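Local coordinates for increased sodium tolerance protein 1 (Saccharomyces cerevisiae, PDB 3GGY) that acts late in multivesicular body sorting, regulating recruitment of the ATPase Vps4 to ESCRT-III, with this chain being its ESCRT-III-like N-terminal domain, at residues E28-I33 against E68-L73; Y55-L60 against K174-T179; L112-L117 against K154-C159. All coordinates share one frame; numbering follows the deposited sequence.

Contact 1: residues E28-I33 against E68-L73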
loop_
_atom_site.group_PDB
_atom_site.type_symbol
_atom_site.label_atom_id
_atom_site.label_comp_id
_atom_site.label_asym_id
_atom_site.label_seq_id
_atom_site.Cartn_x
_atom_site.Cartn_y
_atom_site.Cartn_z
ATOM N N GLU A 28 6.951 3.976 -8.553
ATOM C CA GLU A 28 7.330 4.613 -9.810
ATOM C C GLU A 28 6.592 3.965 -10.972
ATOM O O GLU A 28 5.925 4.644 -11.761
ATOM C CB GLU A 28 8.844 4.482 -10.008
ATOM C CG GLU A 28 9.333 4.817 -11.410
ATOM C CD GLU A 28 10.829 4.599 -11.579
ATOM O OE1 GLU A 28 11.322 4.734 -12.719
ATOM O OE2 GLU A 28 11.509 4.297 -10.573
ATOM N N LYS A 29 6.709 2.645 -11.062
ATOM C CA LYS A 29 6.074 1.877 -12.121
ATOM C C LYS A 29 4.561 2.011 -12.116
ATOM O O LYS A 29 3.947 2.286 -13.145
ATOM C CB LYS A 29 6.444 0.401 -11.983
ATOM C CG LYS A 29 5.824 -0.500 -13.041
ATOM C CD LYS A 29 6.298 -1.936 -12.883
ATOM C CE LYS A 29 5.755 -2.819 -13.997
ATOM N NZ LYS A 29 6.209 -4.230 -13.850
ATOM N N GLN A 30 3.956 1.818 -10.950
ATOM C CA GLN A 30 2.510 1.900 -10.856
ATOM C C GLN A 30 1.945 3.296 -11.108
ATOM O O GLN A 30 0.823 3.431 -11.597
ATOM C CB GLN A 30 2.056 1.351 -9.502
ATOM C CG GLN A 30 2.210 -0.169 -9.433
ATOM C CD GLN A 30 1.865 -0.738 -8.077
ATOM O OE1 GLN A 30 0.935 -0.277 -7.417
ATOM N NE2 GLN A 30 2.605 -1.764 -7.663
ATOM N N GLN A 31 2.712 4.329 -10.775
ATOM C CA GLN A 31 2.259 5.696 -11.002
ATOM C C GLN A 31 2.248 5.955 -12.503
ATOM O O GLN A 31 1.308 6.545 -13.033
ATOM C CB GLN A 31 3.183 6.693 -10.300
ATOM C CG GLN A 31 3.058 6.672 -8.784
ATOM C CD GLN A 31 4.012 7.632 -8.099
ATOM O OE1 GLN A 31 5.229 7.547 -8.270
ATOM N NE2 GLN A 31 3.460 8.553 -7.315
ATOM N N ALA A 32 3.291 5.499 -13.186
ATOM C CA ALA A 32 3.381 5.678 -14.631
ATOM C C ALA A 32 2.230 4.950 -15.320
ATOM O O ALA A 32 1.627 5.468 -16.263
ATOM C CB ALA A 32 4.718 5.154 -15.139
ATOM N N ILE A 33 1.919 3.749 -14.841
ATOM C CA ILE A 33 0.835 2.949 -15.407
ATOM C C ILE A 33 -0.516 3.618 -15.151
ATOM O O ILE A 33 -1.399 3.613 -16.015
ATOM C CB ILE A 33 0.853 1.521 -14.814
ATOM C CG1 ILE A 33 2.120 0.799 -15.282
ATOM C CG2 ILE A 33 -0.393 0.751 -15.223
ATOM C CD1 ILE A 33 2.305 -0.584 -14.691
ATOM N N GLU A 68 -0.991 4.682 -2.764
ATOM C CA GLU A 68 -0.927 5.372 -1.480
ATOM C C GLU A 68 -0.449 4.386 -0.411
ATOM O O GLU A 68 0.320 4.745 0.479
ATOM C CB GLU A 68 -2.302 5.913 -1.097
ATOM C CG GLU A 68 -2.860 6.911 -2.094
ATOM C CD GLU A 68 -4.189 7.495 -1.656
ATOM O OE1 GLU A 68 -5.087 6.713 -1.272
ATOM O OE2 GLU A 68 -4.337 8.735 -1.703
ATOM N N LEU A 69 -0.917 3.142 -0.492
ATOM C CA LEU A 69 -0.499 2.127 0.474
ATOM C C LEU A 69 1.009 1.956 0.387
ATOM O O LEU A 69 1.701 1.950 1.403
ATOM C CB LEU A 69 -1.185 0.780 0.188
ATOM C CG LEU A 69 -0.700 -0.458 0.961
ATOM C CD1 LEU A 69 -0.967 -0.292 2.452
ATOM C CD2 LEU A 69 -1.416 -1.712 0.425
ATOM N N LEU A 70 1.521 1.819 -0.833
ATOM C CA LEU A 70 2.959 1.650 -1.036
ATOM C C LEU A 70 3.758 2.816 -0.461
ATOM O O LEU A 70 4.837 2.612 0.089
ATOM C CB LEU A 70 3.275 1.496 -2.528
ATOM C CG LEU A 70 2.642 0.297 -3.235
ATOM C CD1 LEU A 70 3.113 0.257 -4.693
ATOM C CD2 LEU A 70 3.035 -0.989 -2.526
ATOM N N GLU A 71 3.236 4.033 -0.588
ATOM C CA GLU A 71 3.932 5.205 -0.063
ATOM C C GLU A 71 4.032 5.124 1.457
ATOM O O GLU A 71 5.076 5.426 2.040
ATOM C CB GLU A 71 3.194 6.482 -0.468
ATOM C CG GLU A 71 3.039 6.629 -1.977
ATOM C CD GLU A 71 2.230 7.849 -2.379
ATOM O OE1 GLU A 71 1.259 8.182 -1.666
ATOM O OE2 GLU A 71 2.556 8.462 -3.420
ATOM N N ILE A 72 2.947 4.707 2.095
ATOM C CA ILE A 72 2.932 4.588 3.545
ATOM C C ILE A 72 3.875 3.468 4.000
ATOM O O ILE A 72 4.630 3.622 4.965
ATOM C CB ILE A 72 1.502 4.301 4.053
ATOM C CG1 ILE A 72 0.572 5.445 3.645
ATOM C CG2 ILE A 72 1.517 4.113 5.567
ATOM C CD1 ILE A 72 -0.906 5.134 3.802
ATOM N N LEU A 73 3.848 2.338 3.303
ATOM C CA LEU A 73 4.710 1.228 3.684
ATOM C C LEU A 73 6.183 1.608 3.552
ATOM O O LEU A 73 7.020 1.170 4.349
ATOM C CB LEU A 73 4.397 -0.010 2.834
ATOM C CG LEU A 73 2.984 -0.584 3.002
ATOM C CD1 LEU A 73 2.842 -1.808 2.094
ATOM C CD2 LEU A 73 2.728 -0.960 4.469
HETATM O O HOH W 1 5.607 8.733 -4.692
#
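Gln-30 and Leu-70 make the van der Waals part of this sparse helix-to-helix contact. The methyl CD1 of Leu-70 meets the terminal amide of Gln-30, 3.5 Å from OE1 and 3.6 Å from NE2, and the two side chains cross at about a right angle. In Gln-30, CG lies beside the backbone N (chi1 -72°) and the chain beyond it is extended, which carries the amide across to the leucine methyl. Its NE2 is hydrogen-bonded to Glu-121, so the group that packs on Leu-70 has a polar partner in the loop that follows helix 105-115.

The polar part pairs Gln-31 with Glu-71. Gln-31 NE2 stands 4.0 Å from Glu-71 OE2, too far for a direct bond, and the amide and carboxylate planes are turned 84° apart. A water joins them weakly, accepting from Gln-31 NE2 at 3.4 Å and donating to Glu-71 OE2 at 3.3 Å.

This contact is one small point between helices 8-46 and 50-82, which form the long hairpin of this ESCRT-III-like domain. Leu-70 also packs on Leu-23, Ala-26 and Gln-27 of helix 8-46, while Leu-69 turns to helix 153-159.

Contact 2: residues Y55-L60 against K174-T179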
loop_
_atom_site.group_PDB
_atom_site.type_symbol
_atom_site.label_atom_id
_atom_site.label_comp_id
_atom_site.label_asym_id
_atom_site.label_seq_id
_atom_site.Cartn_x
_atom_site.Cartn_y
_atom_site.Cartn_z
ATOM N N TYR A 55 -15.778 1.044 -15.944
ATOM C CA TYR A 55 -15.037 -0.089 -15.398
ATOM C C TYR A 55 -13.569 0.269 -15.211
ATOM O O TYR A 55 -12.957 -0.082 -14.201
ATOM C CB TYR A 55 -15.140 -1.293 -16.338
ATOM C CG TYR A 55 -16.492 -1.973 -16.360
ATOM C CD1 TYR A 55 -16.897 -2.718 -17.470
ATOM C CD2 TYR A 55 -17.350 -1.909 -15.262
ATOM C CE1 TYR A 55 -18.124 -3.381 -17.485
ATOM C CE2 TYR A 55 -18.577 -2.571 -15.267
ATOM C CZ TYR A 55 -18.955 -3.305 -16.381
ATOM O OH TYR A 55 -20.156 -3.976 -16.388
ATOM N N ARG A 56 -13.010 0.975 -16.189
ATOM C CA ARG A 56 -11.603 1.347 -16.145
ATOM C C ARG A 56 -11.323 2.316 -15.007
ATOM O O ARG A 56 -10.266 2.256 -14.371
ATOM C CB ARG A 56 -11.180 1.972 -17.472
ATOM C CG ARG A 56 -9.687 1.930 -17.708
ATOM C CD ARG A 56 -9.227 0.490 -17.904
ATOM N NE ARG A 56 -8.774 0.247 -19.268
ATOM C CZ ARG A 56 -7.603 0.652 -19.746
ATOM N NH1 ARG A 56 -6.765 1.319 -18.965
ATOM N NH2 ARG A 56 -7.274 0.392 -21.003
ATOM N N VAL A 57 -12.268 3.215 -14.753
ATOM C CA VAL A 57 -12.106 4.174 -13.670
ATOM C C VAL A 57 -12.157 3.457 -12.322
ATOM O O VAL A 57 -11.392 3.772 -11.411
ATOM C CB VAL A 57 -13.192 5.267 -13.741
ATOM C CG1 VAL A 57 -13.211 6.089 -12.464
ATOM C CG2 VAL A 57 -12.909 6.164 -14.937
ATOM N N GLU A 58 -13.050 2.484 -12.191
ATOM C CA GLU A 58 -13.137 1.743 -10.937
ATOM C C GLU A 58 -11.788 1.100 -10.623
ATOM O O GLU A 58 -11.338 1.109 -9.479
ATOM C CB GLU A 58 -14.231 0.680 -11.032
ATOM C CG GLU A 58 -15.604 1.281 -11.307
ATOM C CD GLU A 58 -16.706 0.246 -11.364
ATOM O OE1 GLU A 58 -16.592 -0.704 -12.169
ATOM O OE2 GLU A 58 -17.692 0.389 -10.604
ATOM N N THR A 59 -11.140 0.556 -11.647
ATOM C CA THR A 59 -9.842 -0.085 -11.483
ATOM C C THR A 59 -8.790 0.963 -11.129
ATOM O O THR A 59 -7.950 0.748 -10.255
ATOM C CB THR A 59 -9.428 -0.807 -12.780
ATOM O OG1 THR A 59 -10.403 -1.807 -13.098
ATOM C CG2 THR A 59 -8.068 -1.469 -12.619
ATOM N N LEU A 60 -8.848 2.103 -11.808
ATOM C CA LEU A 60 -7.904 3.191 -11.562
ATOM C C LEU A 60 -7.995 3.684 -10.116
ATOM O O LEU A 60 -6.982 3.987 -9.482
ATOM C CB LEU A 60 -8.195 4.347 -12.527
ATOM C CG LEU A 60 -7.419 5.655 -12.352
ATOM C CD1 LEU A 60 -5.919 5.396 -12.410
ATOM C CD2 LEU A 60 -7.838 6.631 -13.445
ATOM N N LYS A 174 -14.576 13.415 -14.416
ATOM C CA LYS A 174 -14.475 14.853 -14.622
ATOM C C LYS A 174 -13.027 15.339 -14.574
ATOM O O LYS A 174 -12.634 16.216 -15.346
ATOM C CB LYS A 174 -15.304 15.599 -13.572
ATOM C CG LYS A 174 -16.797 15.338 -13.674
ATOM C CD LYS A 174 -17.564 16.105 -12.613
ATOM C CE LYS A 174 -19.049 15.787 -12.672
ATOM N NZ LYS A 174 -19.814 16.528 -11.624
ATOM N N GLU A 175 -12.223 14.774 -13.679
ATOM C CA GLU A 175 -10.833 15.204 -13.588
ATOM C C GLU A 175 -10.039 14.690 -14.791
ATOM O O GLU A 175 -9.145 15.368 -15.289
ATOM C CB GLU A 175 -10.219 14.749 -12.257
ATOM C CG GLU A 175 -11.038 15.238 -11.059
ATOM C CD GLU A 175 -10.372 15.009 -9.714
ATOM O OE1 GLU A 175 -9.646 14.006 -9.559
ATOM O OE2 GLU A 175 -10.598 15.833 -8.801
ATOM N N ILE A 176 -10.381 13.505 -15.283
ATOM C CA ILE A 176 -9.690 12.976 -16.456
ATOM C C ILE A 176 -10.090 13.827 -17.667
ATOM O O ILE A 176 -9.272 14.091 -18.546
ATOM C CB ILE A 176 -10.067 11.499 -16.712
ATOM C CG1 ILE A 176 -9.462 10.622 -15.613
ATOM C CG2 ILE A 176 -9.553 11.042 -18.080
ATOM C CD1 ILE A 176 -9.934 9.178 -15.655
ATOM N N ALA A 177 -11.346 14.266 -17.702
ATOM C CA ALA A 177 -11.808 15.092 -18.815
ATOM C C ALA A 177 -11.059 16.422 -18.836
ATOM O O ALA A 177 -10.756 16.951 -19.905
ATOM C CB ALA A 177 -13.304 15.326 -18.708
ATOM N N LYS A 178 -10.755 16.968 -17.663
ATOM C CA LYS A 178 -10.027 18.232 -17.619
ATOM C C LYS A 178 -8.599 18.034 -18.104
ATOM O O LYS A 178 -8.101 18.796 -18.933
ATOM C CB LYS A 178 -9.998 18.814 -16.206
ATOM C CG LYS A 178 -9.304 20.179 -16.167
ATOM C CD LYS A 178 -9.369 20.837 -14.813
ATOM C CE LYS A 178 -8.751 22.224 -14.871
ATOM N NZ LYS A 178 -8.835 22.915 -13.563
ATOM N N THR A 179 -7.944 16.995 -17.598
ATOM C CA THR A 179 -6.572 16.714 -17.986
ATOM C C THR A 179 -6.390 16.544 -19.488
ATOM O O THR A 179 -5.440 17.071 -20.070
ATOM C CB THR A 179 -6.044 15.432 -17.294
ATOM O OG1 THR A 179 -6.016 15.636 -15.878
ATOM C CG2 THR A 179 -4.638 15.098 -17.775
#
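Ile-176 has more surface buried here than any other residue, and its CD1 methyl makes both close approaches to segment 55-60 of helix 50-82. One is to Leu-60, whose CD2 lies 4.0 Å from Ile-176 CD1; the two side chains meet tip to tip, methyl against methyl. The isoleucine spans its share of the gap because CG1 sits beside the backbone N (chi1 -70°) and CD1 extends beyond it (chi2 172°), placing the methyl at the end of the longer branch.

Leu-60 arrives with CG anti to its own backbone N (chi1 174°), and of its two methyls CD2 does the touching. The second approach is looser. Val-57, one turn earlier on the same face of its helix, brings CG2 to 4.3 Å from Ile-176 CD1, so a single methyl is set against side chains from successive turns. No hydrogen bond crosses between the segments, and the three residues that touch are all buried.

The CA atoms of Val-57 and Ile-176 are 9.5 Å apart, a spacing bridged by side chains alone. Further packing comes from neighbours: Val-57 also packs on Val-169, Tyr-172 and Leu-173, and Ile-176 on Arg-38 and Val-41 of helix 8-46. Contact of this kind, with aliphatic side chains meeting between helices, is typical of the core of a helical bundle. Here helix 166-179 packs against both long helices of the ESCRT-III-like fold, near the turn that joins helices 8-46 and 50-82.

Contact 3: residues L112-L117 against K154-C159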
loop_
_atom_site.group_PDB
_atom_site.type_symbol
_atom_site.label_atom_id
_atom_site.label_comp_id
_atom_site.label_asym_id
_atom_site.label_seq_id
_atom_site.Cartn_x
_atom_site.Cartn_y
_atom_site.Cartn_z
ATOM N N LEU A 112 3.587 -3.647 8.051
ATOM C CA LEU A 112 4.355 -4.296 6.994
ATOM C C LEU A 112 4.046 -5.783 6.906
ATOM O O LEU A 112 3.945 -6.342 5.816
ATOM C CB LEU A 112 5.845 -4.063 7.232
ATOM C CG LEU A 112 6.247 -2.615 6.942
ATOM C CD1 LEU A 112 7.638 -2.339 7.504
ATOM C CD2 LEU A 112 6.213 -2.364 5.440
ATOM N N ILE A 113 3.877 -6.426 8.054
ATOM C CA ILE A 113 3.559 -7.847 8.061
ATOM C C ILE A 113 2.147 -8.066 7.514
ATOM O O ILE A 113 1.909 -8.986 6.727
ATOM C CB ILE A 113 3.686 -8.417 9.489
ATOM C CG1 ILE A 113 5.169 -8.449 9.872
ATOM C CG2 ILE A 113 3.075 -9.814 9.569
ATOM C CD1 ILE A 113 5.433 -8.834 11.322
ATOM N N TYR A 114 1.212 -7.212 7.923
ATOM C CA TYR A 114 -0.161 -7.306 7.453
ATOM C C TYR A 114 -0.238 -7.108 5.946
ATOM O O TYR A 114 -1.067 -7.719 5.267
ATOM C CB TYR A 114 -1.033 -6.240 8.132
ATOM C CG TYR A 114 -2.483 -6.332 7.731
ATOM C CD1 TYR A 114 -3.318 -7.290 8.297
ATOM C CD2 TYR A 114 -3.006 -5.511 6.733
ATOM C CE1 TYR A 114 -4.637 -7.437 7.879
ATOM C CE2 TYR A 114 -4.328 -5.650 6.309
ATOM C CZ TYR A 114 -5.135 -6.616 6.886
ATOM O OH TYR A 114 -6.437 -6.766 6.470
ATOM N N ALA A 115 0.643 -6.260 5.427
ATOM C CA ALA A 115 0.657 -5.938 4.003
ATOM C C ALA A 115 1.162 -7.024 3.064
ATOM O O ALA A 115 0.876 -6.974 1.868
ATOM C CB ALA A 115 1.463 -4.665 3.779
ATOM N N ILE A 116 1.909 -7.994 3.589
ATOM C CA ILE A 116 2.470 -9.062 2.757
ATOM C C ILE A 116 1.471 -9.660 1.771
ATOM O O ILE A 116 1.731 -9.756 0.569
ATOM C CB ILE A 116 3.042 -10.201 3.632
ATOM C CG1 ILE A 116 4.239 -9.680 4.428
ATOM C CG2 ILE A 116 3.444 -11.399 2.759
ATOM C CD1 ILE A 116 4.655 -10.585 5.585
ATOM N N LEU A 117 0.327 -10.070 2.295
ATOM C CA LEU A 117 -0.722 -10.677 1.496
ATOM C C LEU A 117 -1.234 -9.771 0.377
ATOM O O LEU A 117 -1.606 -10.241 -0.700
ATOM C CB LEU A 117 -1.884 -11.055 2.419
ATOM C CG LEU A 117 -3.143 -11.650 1.802
ATOM C CD1 LEU A 117 -2.829 -12.995 1.165
ATOM C CD2 LEU A 117 -4.199 -11.814 2.886
ATOM N N LYS A 154 -6.142 2.835 8.641
ATOM C CA LYS A 154 -5.777 3.336 7.313
ATOM C C LYS A 154 -5.176 2.227 6.451
ATOM O O LYS A 154 -5.483 2.113 5.263
ATOM C CB LYS A 154 -4.789 4.507 7.425
ATOM C CG LYS A 154 -3.422 4.152 7.993
ATOM C CD LYS A 154 -2.471 5.342 7.895
ATOM C CE LYS A 154 -1.069 4.997 8.391
ATOM N NZ LYS A 154 -0.157 6.183 8.299
ATOM N N ILE A 155 -4.326 1.404 7.057
ATOM C CA ILE A 155 -3.696 0.297 6.340
ATOM C C ILE A 155 -4.734 -0.774 5.982
ATOM O O ILE A 155 -4.743 -1.305 4.875
ATOM C CB ILE A 155 -2.570 -0.341 7.193
ATOM C CG1 ILE A 155 -1.405 0.645 7.346
ATOM C CG2 ILE A 155 -2.103 -1.645 6.557
ATOM C CD1 ILE A 155 -0.677 0.970 6.044
ATOM N N ILE A 156 -5.618 -1.089 6.917
ATOM C CA ILE A 156 -6.633 -2.096 6.639
ATOM C C ILE A 156 -7.529 -1.646 5.477
ATOM O O ILE A 156 -7.902 -2.445 4.621
ATOM C CB ILE A 156 -7.494 -2.356 7.886
ATOM C CG1 ILE A 156 -6.627 -2.985 8.980
ATOM C CG2 ILE A 156 -8.665 -3.266 7.533
ATOM C CD1 ILE A 156 -7.315 -3.125 10.315
ATOM N N LYS A 157 -7.840 -0.357 5.441
ATOM C CA LYS A 157 -8.698 0.206 4.405
ATOM C C LYS A 157 -8.045 0.280 3.032
ATOM O O LYS A 157 -8.708 0.103 2.014
ATOM C CB LYS A 157 -9.162 1.606 4.818
ATOM C CG LYS A 157 -9.977 1.630 6.106
ATOM C CD LYS A 157 -11.252 0.807 5.978
ATOM C CE LYS A 157 -12.171 1.357 4.895
ATOM N NZ LYS A 157 -13.407 0.539 4.746
ATOM N N LYS A 158 -6.748 0.547 2.998
ATOM C CA LYS A 158 -6.063 0.632 1.722
ATOM C C LYS A 158 -5.757 -0.756 1.173
ATOM O O LYS A 158 -5.566 -0.918 -0.027
ATOM C CB LYS A 158 -4.788 1.462 1.860
ATOM C CG LYS A 158 -5.071 2.896 2.293
ATOM C CD LYS A 158 -3.888 3.812 2.049
ATOM C CE LYS A 158 -4.226 5.240 2.445
ATOM N NZ LYS A 158 -5.414 5.761 1.709
ATOM N N CYS A 159 -5.712 -1.759 2.047
ATOM C CA CYS A 159 -5.461 -3.121 1.591
ATOM C C CYS A 159 -6.764 -3.687 1.049
ATOM O O CYS A 159 -6.771 -4.465 0.099
ATOM C CB CYS A 159 -4.967 -4.005 2.737
ATOM S SG CYS A 159 -3.241 -3.748 3.164
HETATM O O HOH W 2 -7.671 -5.047 4.794
#
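Tyr-114 carries the contact, its ring lying against helix 153-159. CB directs the ring toward that helix, with CG anti to the backbone N (chi1 -177°). Farther out, Tyr-114 CD2 lies 4.0 Å from Ile-155 CG2, an apolar contact oblique to the ring in which the two side chains run past one another, pointing opposite ways. The next atom, Tyr-114 CE2, is 3.8 Å from Cys-159 SG. The sulfur sits at the ring edge, 5.0 Å from the Tyr-114 centroid and 76° off the ring normal, a cysteine sulfur-aromatic contact made beside the ring rather than over its face. Tyr-114 CE2 also comes 4.2 Å from Ile-156 CA, so the ring packs close to the backbone of the helix.

At the tip, Tyr-114 OH approaches Ile-156 CG2 at 4.3 Å and shares a water with Ile-156 O. This water lies in the ring plane, 2.7 Å from Tyr-114 OH, and donates to Ile-156 O at 2.6 Å, bridging the side chain to the backbone of helix 153-159. With a leucine in place of Tyr-114, Cys-159 SG would probably lose the ring edge it packs against and the water its link to helix 105-115.

Other parts of the fold complete the setting. The Tyr-114 ring also meets the ring of Phe-118, with planes at about 30°, and packs on His-148 and on Val-144 of helix 138-147. Alongside runs helix 50-82, where Leu-73 touches Ala-115 and Ile-72 touches Lys-158, so that helices 105-115 and 153-159 both pack against it.

Helix 50-82 is common to contacts 1 and 2, whose centres lie about 17 Å apart, with nearest atoms about 6 Å apart. Contact 3 is centred about 14 Å from contact 1 and touches it directly: Glu-68 OE1 and Lys-158 NZ form a salt bridge of 3.1 Å. Contacts 2 and 3 are farther apart, about 25 Å between centres. Along the chain both segments of contact 1 precede those of contact 3, while the segments of contacts 1 and 2 alternate, and both segments of contact 3 fall between those of contact 2. Contact 1 lies within the hairpin, helix 166-179 packs on it in contact 2, and helices 105-115 and 153-159 meet each other in contact 3 beside helix 50-82.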